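Local structure of AP205 bacteriophage COAT protein (Acinetobacter phage ap205, 5FS4) at the interface of chains A and B. The protein forms the icosahedral capsid of a small single-stranded RNA bacteriophage, assembling from dimers, and shows a circularly permuted version of the coat-protein fold. Sequence-based numbering; all coordinates share one arbitrary frame. Chains: chain A/B, AP205 bacteriophage COAT protein.

Contact 1: the interface of chains A and B. Residues chain A 53, 85, 92, 95, 99; chain B 81, 106, 110, 116.
B:Phe110 enters an apolar pocket of chain A lined by A:Ile85, A:Leu92, A:Leu95 and A:Trp99, a worked example of how two interlocked subunits share one hydrophobic core. Over one face, near the ring centre, sits the CD1 methyl of A:Ile85, 4.0 Å above the plane, while CG2 of the same residue touches the CE1 corner. A:Leu92 slides past the ring in the opposite direction and sets CD1 against CE1 at 3.8 Å; A:Leu95 crosses at about a right angle and meets CZ with CG and CD2. With CG of B:Phe110 anti to the backbone N (chi1 179°), the ring projects from helix 92-111 into this pocket.

Aromatic contact adds to the aliphatic grip. The CD2–CE2 edge of B:Phe110 points at the face of the five-membered ring of A:Trp99, the planes 82° apart and the centroids at 5.4 Å. On the indole, CG1 of B:Val106 lies 3.3 Å above the plane toward the rim, near CZ2. The other methyl of that valine, CG2, packs on A:Tyr53 CB at 3.7 Å.

Strand pairing supplies the floor. A:Ile85 and B:Ile81 form an antiparallel beta bridge, and their side chains lie side by side, pointing the same way; beyond them, CD1 of B:Ile81 reaches CA of A:Trp99 at 3.4 Å. The site thus joins the sheets of both subunits and clamps the helix of each onto the shared surface, probably helping to stabilise the coat-protein dimer.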
ATOM      1  N   TYR A  53       5.466  -5.670   1.397  1.00  6.93           N
ATOM      2  CA  TYR A  53       5.247  -5.511   2.839  1.00  6.55           C
ATOM      3  C   TYR A  53       4.002  -6.357   3.202  1.00  6.25           C
ATOM      4  O   TYR A  53       2.952  -6.087   2.708  1.00  5.98           O
ATOM      5  CB  TYR A  53       5.002  -4.033   3.143  1.00  6.56           C
ATOM      6  CG  TYR A  53       6.169  -3.087   2.691  1.00  6.69           C
ATOM      7  CD1 TYR A  53       7.260  -2.876   3.518  1.00  6.98           C
ATOM      8  CD2 TYR A  53       6.149  -2.458   1.478  1.00  6.71           C
ATOM      9  CE1 TYR A  53       8.293  -1.969   3.184  1.00  6.88           C
ATOM     10  CE2 TYR A  53       7.190  -1.606   1.077  1.00  6.73           C
ATOM     11  CZ  TYR A  53       8.290  -1.380   1.914  1.00  7.08           C
ATOM     12  OH  TYR A  53       9.321  -0.542   1.526  1.00  7.19           O
ATOM     13  N   ILE A  85       5.002  -1.739  -3.247  1.00  7.03           N
ATOM     14  CA  ILE A  85       5.279  -0.360  -3.753  1.00  6.88           C
ATOM     15  C   ILE A  85       6.393  -0.468  -4.750  1.00  6.68           C
ATOM     16  O   ILE A  85       7.439  -1.022  -4.448  1.00  6.10           O
ATOM     17  CB  ILE A  85       5.723   0.556  -2.628  1.00  6.91           C
ATOM     18  CG1 ILE A  85       4.529   0.826  -1.726  1.00  6.56           C
ATOM     19  CG2 ILE A  85       6.269   1.877  -3.147  1.00  6.68           C
ATOM     20  CD1 ILE A  85       4.890   1.425  -0.371  1.00  6.50           C
ATOM     21  N   LEU A  92      11.661   8.789  -5.862  1.00  9.21           N
ATOM     22  CA  LEU A  92      11.150   8.431  -4.548  1.00  9.18           C
ATOM     23  C   LEU A  92      10.313   9.527  -3.828  1.00  9.50           C
ATOM     24  O   LEU A  92       9.353   9.219  -3.123  1.00  9.16           O
ATOM     25  CB  LEU A  92      12.309   7.988  -3.662  1.00  9.28           C
ATOM     26  CG  LEU A  92      11.873   7.621  -2.236  1.00  9.29           C
ATOM     27  CD1 LEU A  92      10.932   6.410  -2.349  1.00  9.23           C
ATOM     28  CD2 LEU A  92      13.071   7.313  -1.384  1.00  9.65           C
ATOM     29  N   LEU A  95       6.948   9.092  -5.281  1.00  7.71           N
ATOM     30  CA  LEU A  95       6.416   7.790  -4.907  1.00  7.54           C
ATOM     31  C   LEU A  95       5.928   7.816  -3.455  1.00  8.07           C
ATOM     32  O   LEU A  95       4.931   7.227  -3.131  1.00  6.60           O
ATOM     33  CB  LEU A  95       7.481   6.696  -5.133  1.00  7.90           C
ATOM     34  CG  LEU A  95       7.071   5.230  -4.979  1.00  8.12           C
ATOM     35  CD1 LEU A  95       6.082   4.724  -6.020  1.00  8.25           C
ATOM     36  CD2 LEU A  95       8.362   4.434  -5.023  1.00  8.33           C
ATOM     37  N   TRP A  99       2.216   6.956  -2.161  1.00  7.39           N
ATOM     38  CA  TRP A  99       1.864   6.111  -1.003  1.00  7.22           C
ATOM     39  C   TRP A  99       0.870   6.831  -0.051  1.00  7.85           C
ATOM     40  O   TRP A  99      -0.124   6.247   0.383  1.00  8.48           O
ATOM     41  CB  TRP A  99       3.119   5.721  -0.290  1.00  6.59           C
ATOM     42  CG  TRP A  99       2.919   5.055   1.049  1.00  6.76           C
ATOM     43  CD1 TRP A  99       3.477   5.462   2.239  1.00  6.40           C
ATOM     44  CD2 TRP A  99       2.170   3.856   1.336  1.00  6.78           C
ATOM     45  NE1 TRP A  99       3.134   4.600   3.237  1.00  6.66           N
ATOM     46  CE2 TRP A  99       2.331   3.601   2.716  1.00  6.64           C
ATOM     47  CE3 TRP A  99       1.391   2.935   0.556  1.00  6.49           C
ATOM     48  CZ2 TRP A  99       1.715   2.505   3.350  1.00  6.79           C
ATOM     49  CZ3 TRP A  99       0.830   1.837   1.184  1.00  6.49           C
ATOM     50  CH2 TRP A  99       0.969   1.640   2.568  1.00  6.74           C
TER
ATOM     51  N   ILE B  81       1.366   1.103  -6.853  1.00  5.91           N
ATOM     52  CA  ILE B  81       1.161   0.621  -5.489  1.00  5.93           C
ATOM     53  C   ILE B  81      -0.058  -0.258  -5.440  1.00  6.66           C
ATOM     54  O   ILE B  81      -1.158   0.193  -5.823  1.00  6.39           O
ATOM     55  CB  ILE B  81       1.070   1.772  -4.442  1.00  5.87           C
ATOM     56  CG1 ILE B  81       2.289   2.719  -4.569  1.00  6.05           C
ATOM     57  CG2 ILE B  81       0.899   1.139  -3.059  1.00  5.74           C
ATOM     58  CD1 ILE B  81       2.323   3.847  -3.562  1.00  5.91           C
ATOM     59  N   VAL B 106       4.707   0.093   7.436  1.00  7.44           N
ATOM     60  CA  VAL B 106       5.200   0.463   6.147  1.00  7.82           C
ATOM     61  C   VAL B 106       5.790   1.881   6.191  1.00  8.21           C
ATOM     62  O   VAL B 106       6.876   2.101   5.654  1.00  9.20           O
ATOM     63  CB  VAL B 106       4.143   0.356   5.022  1.00  7.81           C
ATOM     64  CG1 VAL B 106       4.774   0.866   3.724  1.00  7.63           C
ATOM     65  CG2 VAL B 106       3.613  -1.077   4.856  1.00  7.59           C
ATOM     66  N   PHE B 110       9.374   2.727   4.725  1.00  7.84           N
ATOM     67  CA  PHE B 110       9.292   3.434   3.449  1.00  8.31           C
ATOM     68  C   PHE B 110       9.094   4.966   3.539  1.00  8.83           C
ATOM     69  O   PHE B 110       9.738   5.713   2.774  1.00  9.62           O
ATOM     70  CB  PHE B 110       8.160   2.815   2.598  1.00  7.99           C
ATOM     71  CG  PHE B 110       7.986   3.486   1.277  1.00  7.92           C
ATOM     72  CD1 PHE B 110       8.762   3.113   0.202  1.00  8.32           C
ATOM     73  CD2 PHE B 110       7.035   4.544   1.098  1.00  8.44           C
ATOM     74  CE1 PHE B 110       8.618   3.750  -1.046  1.00  8.34           C
ATOM     75  CE2 PHE B 110       6.898   5.162  -0.130  1.00  8.41           C
ATOM     76  CZ  PHE B 110       7.672   4.778  -1.198  1.00  8.11           C
ATOM     77  N   GLY B 116      12.511   2.678   0.263  1.00  8.69           N
ATOM     78  CA  GLY B 116      12.314   3.120  -1.102  1.00  9.15           C
ATOM     79  C   GLY B 116      13.579   3.282  -1.941  1.00  9.58           C
ATOM     80  O   GLY B 116      13.512   3.256  -3.181  1.00  9.00           O
TER

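Contact 2: the interface of chains A and B. Residues chain A 98, 127-130; chain B 8, 22, 25, 28, 57.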
ATOM      1  N   GLU A  98       2.590   9.271  -3.672  1.00  8.27           N
ATOM      2  CA  GLU A  98       1.724   8.220  -4.174  1.00  8.34           C
ATOM      3  C   GLU A  98       1.282   7.293  -3.059  1.00  7.52           C
ATOM      4  O   GLU A  98       0.109   6.916  -3.002  1.00  6.89           O
ATOM      5  CB  GLU A  98       2.392   7.423  -5.283  1.00  9.33           C
ATOM      6  CG  GLU A  98       2.572   8.166  -6.590  1.00 10.28           C
ATOM      7  CD  GLU A  98       1.250   8.719  -7.071  1.00 11.99           C
ATOM      8  OE1 GLU A  98       0.269   7.973  -7.008  1.00 12.88           O
ATOM      9  OE2 GLU A  98       1.232   9.864  -7.581  1.00 16.49           O
ATOM     10  N   VAL A 127      -9.176  10.519  -4.829  1.00  9.09           N
ATOM     11  CA  VAL A 127      -8.343  11.658  -5.259  1.00 10.14           C
ATOM     12  C   VAL A 127      -7.008  11.262  -5.864  1.00 10.54           C
ATOM     13  O   VAL A 127      -6.518  10.200  -5.568  1.00 11.63           O
ATOM     14  CB  VAL A 127      -8.034  12.669  -4.092  1.00 10.07           C
ATOM     15  CG1 VAL A 127      -9.326  13.342  -3.604  1.00 10.34           C
ATOM     16  CG2 VAL A 127      -7.322  12.012  -2.904  1.00  9.59           C
ATOM     17  N   SER A 128      -6.425  12.130  -6.720  1.00 10.25           N
ATOM     18  CA  SER A 128      -5.070  11.942  -7.239  1.00  9.54           C
ATOM     19  C   SER A 128      -4.082  12.481  -6.222  1.00 10.04           C
ATOM     20  O   SER A 128      -4.450  13.340  -5.391  1.00  9.96           O
ATOM     21  CB  SER A 128      -4.881  12.753  -8.522  1.00  8.95           C
ATOM     22  OG  SER A 128      -3.549  12.610  -8.917  1.00  8.63           O
ATOM     23  N   SER A 129      -2.804  12.100  -6.346  1.00 10.65           N
ATOM     24  CA  SER A 129      -1.714  12.816  -5.644  1.00 11.33           C
ATOM     25  C   SER A 129      -1.517  14.263  -6.161  1.00 12.05           C
ATOM     26  O   SER A 129      -1.123  15.121  -5.403  1.00 12.00           O
ATOM     27  CB  SER A 129      -0.419  12.056  -5.725  1.00 11.96           C
ATOM     28  OG  SER A 129      -0.103  11.923  -7.104  1.00 12.18           O
ATOM     29  N   ASP A 130      -1.875  14.520  -7.408  1.00 11.72           N
ATOM     30  CA  ASP A 130      -1.834  15.850  -7.963  1.00 12.28           C
ATOM     31  C   ASP A 130      -2.887  16.749  -7.291  1.00 12.90           C
ATOM     32  O   ASP A 130      -3.980  16.294  -6.901  1.00 13.06           O
ATOM     33  CB  ASP A 130      -2.055  15.809  -9.499  1.00 12.53           C
ATOM     34  CG  ASP A 130      -0.850  15.235 -10.259  1.00 13.61           C
ATOM     35  OD1 ASP A 130       0.295  15.284  -9.741  1.00 13.97           O
ATOM     36  OD2 ASP A 130      -1.055  14.707 -11.411  1.00 15.98           O
TER
ATOM     37  N   MET B   8     -11.056  12.104  -8.841  1.00 11.54           N
ATOM     38  CA  MET B   8     -10.945  11.094  -9.868  1.00 12.19           C
ATOM     39  C   MET B   8     -12.339  10.552 -10.080  1.00 13.21           C
ATOM     40  O   MET B   8     -13.114  10.581  -9.150  1.00 15.85           O
ATOM     41  CB  MET B   8      -9.931  10.046  -9.399  1.00 11.57           C
ATOM     42  CG  MET B   8      -8.499  10.593  -9.247  1.00 10.47           C
ATOM     43  SD  MET B   8      -7.254   9.411  -8.660  1.00  7.39           S
ATOM     44  CE  MET B   8      -7.222   8.645 -10.194  1.00  8.26           C
ATOM     45  N   ASP B  22      -8.147  10.215 -13.357  1.00 11.11           N
ATOM     46  CA  ASP B  22      -8.137  11.662 -13.198  1.00 11.06           C
ATOM     47  C   ASP B  22      -8.515  12.239 -14.534  1.00 11.68           C
ATOM     48  O   ASP B  22      -7.833  11.947 -15.524  1.00 12.15           O
ATOM     49  CB  ASP B  22      -6.760  12.087 -12.803  1.00 10.35           C
ATOM     50  CG  ASP B  22      -6.566  13.648 -12.767  1.00 10.43           C
ATOM     51  OD1 ASP B  22      -7.459  14.492 -13.138  1.00 10.26           O
ATOM     52  OD2 ASP B  22      -5.506  13.995 -12.317  1.00  9.35           O
ATOM     53  N   ARG B  25      -5.787  13.776 -16.336  1.00 12.89           N
ATOM     54  CA  ARG B  25      -4.554  13.006 -16.562  1.00 12.66           C
ATOM     55  C   ARG B  25      -4.962  11.543 -16.481  1.00 12.70           C
ATOM     56  O   ARG B  25      -4.879  10.856 -15.402  1.00 12.01           O
ATOM     57  CB  ARG B  25      -3.398  13.343 -15.584  1.00 12.57           C
ATOM     58  CG  ARG B  25      -2.117  12.575 -15.860  1.00 12.33           C
ATOM     59  CD  ARG B  25      -0.959  13.074 -14.993  1.00 12.29           C
ATOM     60  NE  ARG B  25       0.324  12.459 -15.322  1.00 12.38           N
ATOM     61  CZ  ARG B  25       1.200  12.956 -16.199  1.00 12.31           C
ATOM     62  NH1 ARG B  25       0.909  14.066 -16.909  1.00 11.66           N
ATOM     63  NH2 ARG B  25       2.355  12.328 -16.420  1.00 12.36           N
ATOM     64  N   THR B  28      -3.455   8.471 -14.712  1.00  7.92           N
ATOM     65  CA  THR B  28      -3.565   8.296 -13.246  1.00  7.77           C
ATOM     66  C   THR B  28      -4.824   7.484 -12.880  1.00  7.24           C
ATOM     67  O   THR B  28      -5.970   7.905 -13.169  1.00  7.23           O
ATOM     68  CB  THR B  28      -3.568   9.639 -12.519  1.00  7.94           C
ATOM     69  OG1 THR B  28      -2.396  10.320 -12.914  1.00  7.84           O
ATOM     70  CG2 THR B  28      -3.445   9.439 -11.005  1.00  8.24           C
ATOM     71  N   TYR B  57       0.549   5.783 -11.410  1.00  6.68           N
ATOM     72  CA  TYR B  57       0.938   7.113 -11.946  1.00  7.98           C
ATOM     73  C   TYR B  57       2.059   6.938 -12.939  1.00  9.10           C
ATOM     74  O   TYR B  57       3.017   6.158 -12.700  1.00  9.80           O
ATOM     75  CB  TYR B  57       1.333   8.086 -10.785  1.00  7.63           C
ATOM     76  CG  TYR B  57       1.305   9.591 -11.140  1.00  7.76           C
ATOM     77  CD1 TYR B  57       2.325  10.183 -11.875  1.00  8.31           C
ATOM     78  CD2 TYR B  57       0.215  10.405 -10.758  1.00  7.53           C
ATOM     79  CE1 TYR B  57       2.262  11.528 -12.215  1.00  8.39           C
ATOM     80  CE2 TYR B  57       0.136  11.721 -11.104  1.00  7.71           C
ATOM     81  CZ  TYR B  57       1.159  12.292 -11.813  1.00  8.38           C
ATOM     82  OH  TYR B  57       1.093  13.612 -12.160  1.00  8.86           O
TER
HETATM   83  O   HOH W   1      -3.206  12.649 -11.735  1.00  9.54           O
HETATM   84  O   HOH W   2      -3.105  16.048 -12.812  1.00 17.14           O
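B:Tyr57 meets two acidic side chains of chain A, one over a ring face and one at the ring edge, crossing each at about a right angle. The carboxylate of A:Asp130 is turned 85° from the ring plane, with OD2 lying in that plane at the ring edge. The phenol OH donates to the syn lone pair of OD2 at 2.5 Å, and OD1 lies 3.0 Å from the same OH. Nearer CB, A:Glu98 comes over the ring face with its carboxylate tilted 40° from it, OE2 standing above the CG–CD2 side, 3.4 Å from B:Tyr57 CD2. A:Ser129 OG holds that OE2 from above the carboxylate plane, helping to position the glutamate.

The backbone N of A:Asp130 bonds to A:Ser128 OG (3.0 Å), a turn that presents the aspartate. Water 1 ties A:Ser128 OG and A:Asp130 OD2 to B:Asp22 OD2 and B:Thr28 OG1, 2.7 Å from the latter. Water 2 also joins the two aspartates, which would probably ease the nearness of like charges. Beside this network, B:Met8 bends at chi3 (75°) and lays SD 3.3 Å from A:Val127 O. Together these contacts fasten the C-terminal segment and helix 92-111 of one subunit to strands and the N-terminal part of its partner, likely reinforcing the dimer.

Contact 3: the interface of chains A and B. Residues chain A 22, 25, 57, 59; chain B 98, 128-130.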
ATOM      1  N   ASP A  22       5.931 -10.887  16.694  1.00 13.24           N
ATOM      2  CA  ASP A  22       5.646 -10.689  18.108  1.00 12.05           C
ATOM      3  C   ASP A  22       6.219 -11.862  18.909  1.00 11.93           C
ATOM      4  O   ASP A  22       5.753 -12.989  18.776  1.00  9.98           O
ATOM      5  CB  ASP A  22       4.132 -10.584  18.284  1.00 11.55           C
ATOM      6  CG  ASP A  22       3.707 -10.246  19.686  1.00 11.76           C
ATOM      7  OD1 ASP A  22       4.538 -10.333  20.614  1.00 12.26           O
ATOM      8  OD2 ASP A  22       2.525  -9.950  19.855  1.00 12.27           O
ATOM      9  N   ARG A  25       3.477 -13.692  20.494  1.00 12.59           N
ATOM     10  CA  ARG A  25       2.414 -14.248  19.641  1.00 12.08           C
ATOM     11  C   ARG A  25       3.021 -14.459  18.261  1.00 11.73           C
ATOM     12  O   ARG A  25       2.859 -13.639  17.331  1.00 13.52           O
ATOM     13  CB  ARG A  25       1.162 -13.359  19.631  1.00 11.44           C
ATOM     14  CG  ARG A  25      -0.064 -14.024  19.033  1.00 12.20           C
ATOM     15  CD  ARG A  25      -1.202 -13.048  18.837  1.00 12.61           C
ATOM     16  NE  ARG A  25      -2.358 -13.688  18.197  1.00 12.93           N
ATOM     17  CZ  ARG A  25      -3.321 -14.340  18.852  1.00 13.60           C
ATOM     18  NH1 ARG A  25      -3.278 -14.493  20.194  1.00 13.26           N
ATOM     19  NH2 ARG A  25      -4.332 -14.861  18.173  1.00 14.06           N
ATOM     20  N   TYR A  57      -1.937 -11.782  10.815  1.00  9.68           N
ATOM     21  CA  TYR A  57      -2.423 -11.955  12.189  1.00  9.94           C
ATOM     22  C   TYR A  57      -3.382 -13.140  12.193  1.00 10.60           C
ATOM     23  O   TYR A  57      -4.192 -13.272  11.289  1.00 10.31           O
ATOM     24  CB  TYR A  57      -3.101 -10.689  12.744  1.00 10.01           C
ATOM     25  CG  TYR A  57      -3.315 -10.706  14.258  1.00 10.60           C
ATOM     26  CD1 TYR A  57      -4.304 -11.473  14.835  1.00 10.45           C
ATOM     27  CD2 TYR A  57      -2.498  -9.926  15.114  1.00  9.94           C
ATOM     28  CE1 TYR A  57      -4.478 -11.497  16.216  1.00 10.80           C
ATOM     29  CE2 TYR A  57      -2.629  -9.994  16.484  1.00 10.02           C
ATOM     30  CZ  TYR A  57      -3.629 -10.758  17.045  1.00 10.47           C
ATOM     31  OH  TYR A  57      -3.796 -10.779  18.436  1.00 11.53           O
ATOM     32  N   ARG A  59      -6.538 -14.731  13.709  1.00 13.88           N
ATOM     33  CA  ARG A  59      -7.678 -14.185  14.462  1.00 14.29           C
ATOM     34  C   ARG A  59      -8.757 -15.243  14.697  1.00 13.41           C
ATOM     35  O   ARG A  59      -9.215 -15.834  13.760  1.00 10.98           O
ATOM     36  CB  ARG A  59      -8.315 -13.008  13.702  1.00 15.05           C
ATOM     37  CG  ARG A  59      -9.248 -12.121  14.549  1.00 16.27           C
ATOM     38  CD  ARG A  59      -8.556 -11.293  15.636  1.00 15.71           C
ATOM     39  NE  ARG A  59      -7.617 -10.332  15.077  1.00 15.44           N
ATOM     40  CZ  ARG A  59      -6.866  -9.494  15.783  1.00 16.43           C
ATOM     41  NH1 ARG A  59      -6.909  -9.492  17.096  1.00 19.25           N
ATOM     42  NH2 ARG A  59      -6.013  -8.699  15.168  1.00 17.91           N
TER
ATOM     43  N   GLU B  98      -5.602  -3.886  11.981  1.00 10.08           N
ATOM     44  CA  GLU B  98      -4.452  -4.416  11.257  1.00 10.85           C
ATOM     45  C   GLU B  98      -4.030  -3.478  10.102  1.00  9.64           C
ATOM     46  O   GLU B  98      -2.837  -3.252   9.855  1.00  9.36           O
ATOM     47  CB  GLU B  98      -4.753  -5.814  10.684  1.00 12.17           C
ATOM     48  CG  GLU B  98      -4.833  -6.915  11.726  1.00 13.83           C
ATOM     49  CD  GLU B  98      -3.577  -6.966  12.591  1.00 14.85           C
ATOM     50  OE1 GLU B  98      -2.493  -7.011  12.052  1.00 18.13           O
ATOM     51  OE2 GLU B  98      -3.666  -6.977  13.838  1.00 17.38           O
ATOM     52  N   SER B 128       3.090  -4.637  16.664  1.00  8.66           N
ATOM     53  CA  SER B 128       1.822  -5.318  16.456  1.00  9.19           C
ATOM     54  C   SER B 128       0.680  -4.381  16.689  1.00  9.64           C
ATOM     55  O   SER B 128       0.838  -3.342  17.266  1.00 11.70           O
ATOM     56  CB  SER B 128       1.726  -6.505  17.418  1.00  9.41           C
ATOM     57  OG  SER B 128       0.451  -7.166  17.368  1.00  8.99           O
ATOM     58  N   SER B 129      -0.497  -4.769  16.230  1.00 11.16           N
ATOM     59  CA  SER B 129      -1.735  -4.042  16.512  1.00 11.78           C
ATOM     60  C   SER B 129      -2.170  -4.285  17.979  1.00 12.58           C
ATOM     61  O   SER B 129      -3.010  -3.541  18.523  1.00 10.40           O
ATOM     62  CB  SER B 129      -2.809  -4.521  15.589  1.00 13.08           C
ATOM     63  OG  SER B 129      -2.978  -5.929  15.747  1.00 14.27           O
ATOM     64  N   ASP B 130      -1.660  -5.365  18.577  1.00 12.29           N
ATOM     65  CA  ASP B 130      -1.933  -5.636  19.989  1.00 14.59           C
ATOM     66  C   ASP B 130      -1.201  -4.636  20.847  1.00 16.14           C
ATOM     67  O   ASP B 130      -0.138  -4.108  20.499  1.00 13.78           O
ATOM     68  CB  ASP B 130      -1.516  -7.067  20.391  1.00 14.83           C
ATOM     69  CG  ASP B 130      -2.448  -8.127  19.878  1.00 15.32           C
ATOM     70  OD1 ASP B 130      -3.655  -7.878  19.678  1.00 15.29           O
ATOM     71  OD2 ASP B 130      -1.972  -9.269  19.766  1.00 16.74           O
TER
HETATM   72  O   HOH W   3       0.439  -9.881  18.144  1.00  9.05           O
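A:Tyr57 runs from B:Glu98 at its base to B:Asp130 at its tip, an example of one side chain meeting several partners in turn. CB starts 3.8 Å from the carboxylate carbon CD of B:Glu98. The first torsion, chi1 -166°, sets CG anti to the backbone N and directs the ring along the flank of the partner's C-terminal segment. Next, B:Glu98 OE2 comes over the CG–CD2 side of one ring face, 3.4 Å from CD2, its carboxylate turned 42° from the ring. Farther along, CE2 faces B:Asp130 OD2, which lies in the ring plane at the edge and also near CZ. At the tip, OH donates a hydrogen bond of 2.7 Å to the syn lone pair of that OD2 and lies 3.2 Å from B:Asp130 OD1; the two planes are 86° apart.

A:Arg59 shares the ring face used by the glutamate: NH2 lies 3.2 Å above the plane over the ring centre, and CE1 lies under the guanidinium. The arginine side chain bends at chi2 and chi3 to fold back over the tyrosine, and its NH2 forms a salt bridge with B:Glu98 OE2. The positive charge would probably favour the ionised glutamate.

Beyond the tyrosine tip, B:Ser128 OG accepts from the backbone N of B:Asp130 at 3.0 Å, which orders the turn. Water 3 links this hydroxyl to both aspartates, standing 2.7 Å from A:Asp22 OD2 and 3.0 Å from B:Asp130 OD2.

The three contacts sample one two-fold interface, contact 3 being largely the chain-exchanged counterpart of contact 2, with their C-alpha centres about 33 Å apart. Contact 1 lies between them, about 16 Å from contact 2 and 22 Å from contact 3. Helix 92-111 runs through all three, supplying many of the apolar residues of contact 1 and the glutamate in each outer site, while the strand that begins at 46 or 47 and ends at 60 gives tyrosines to all three. An apolar centre is thus flanked by polar clasps in which each subunit's C-terminal segment grips the other, which would suit a stable dimeric building block of the capsid.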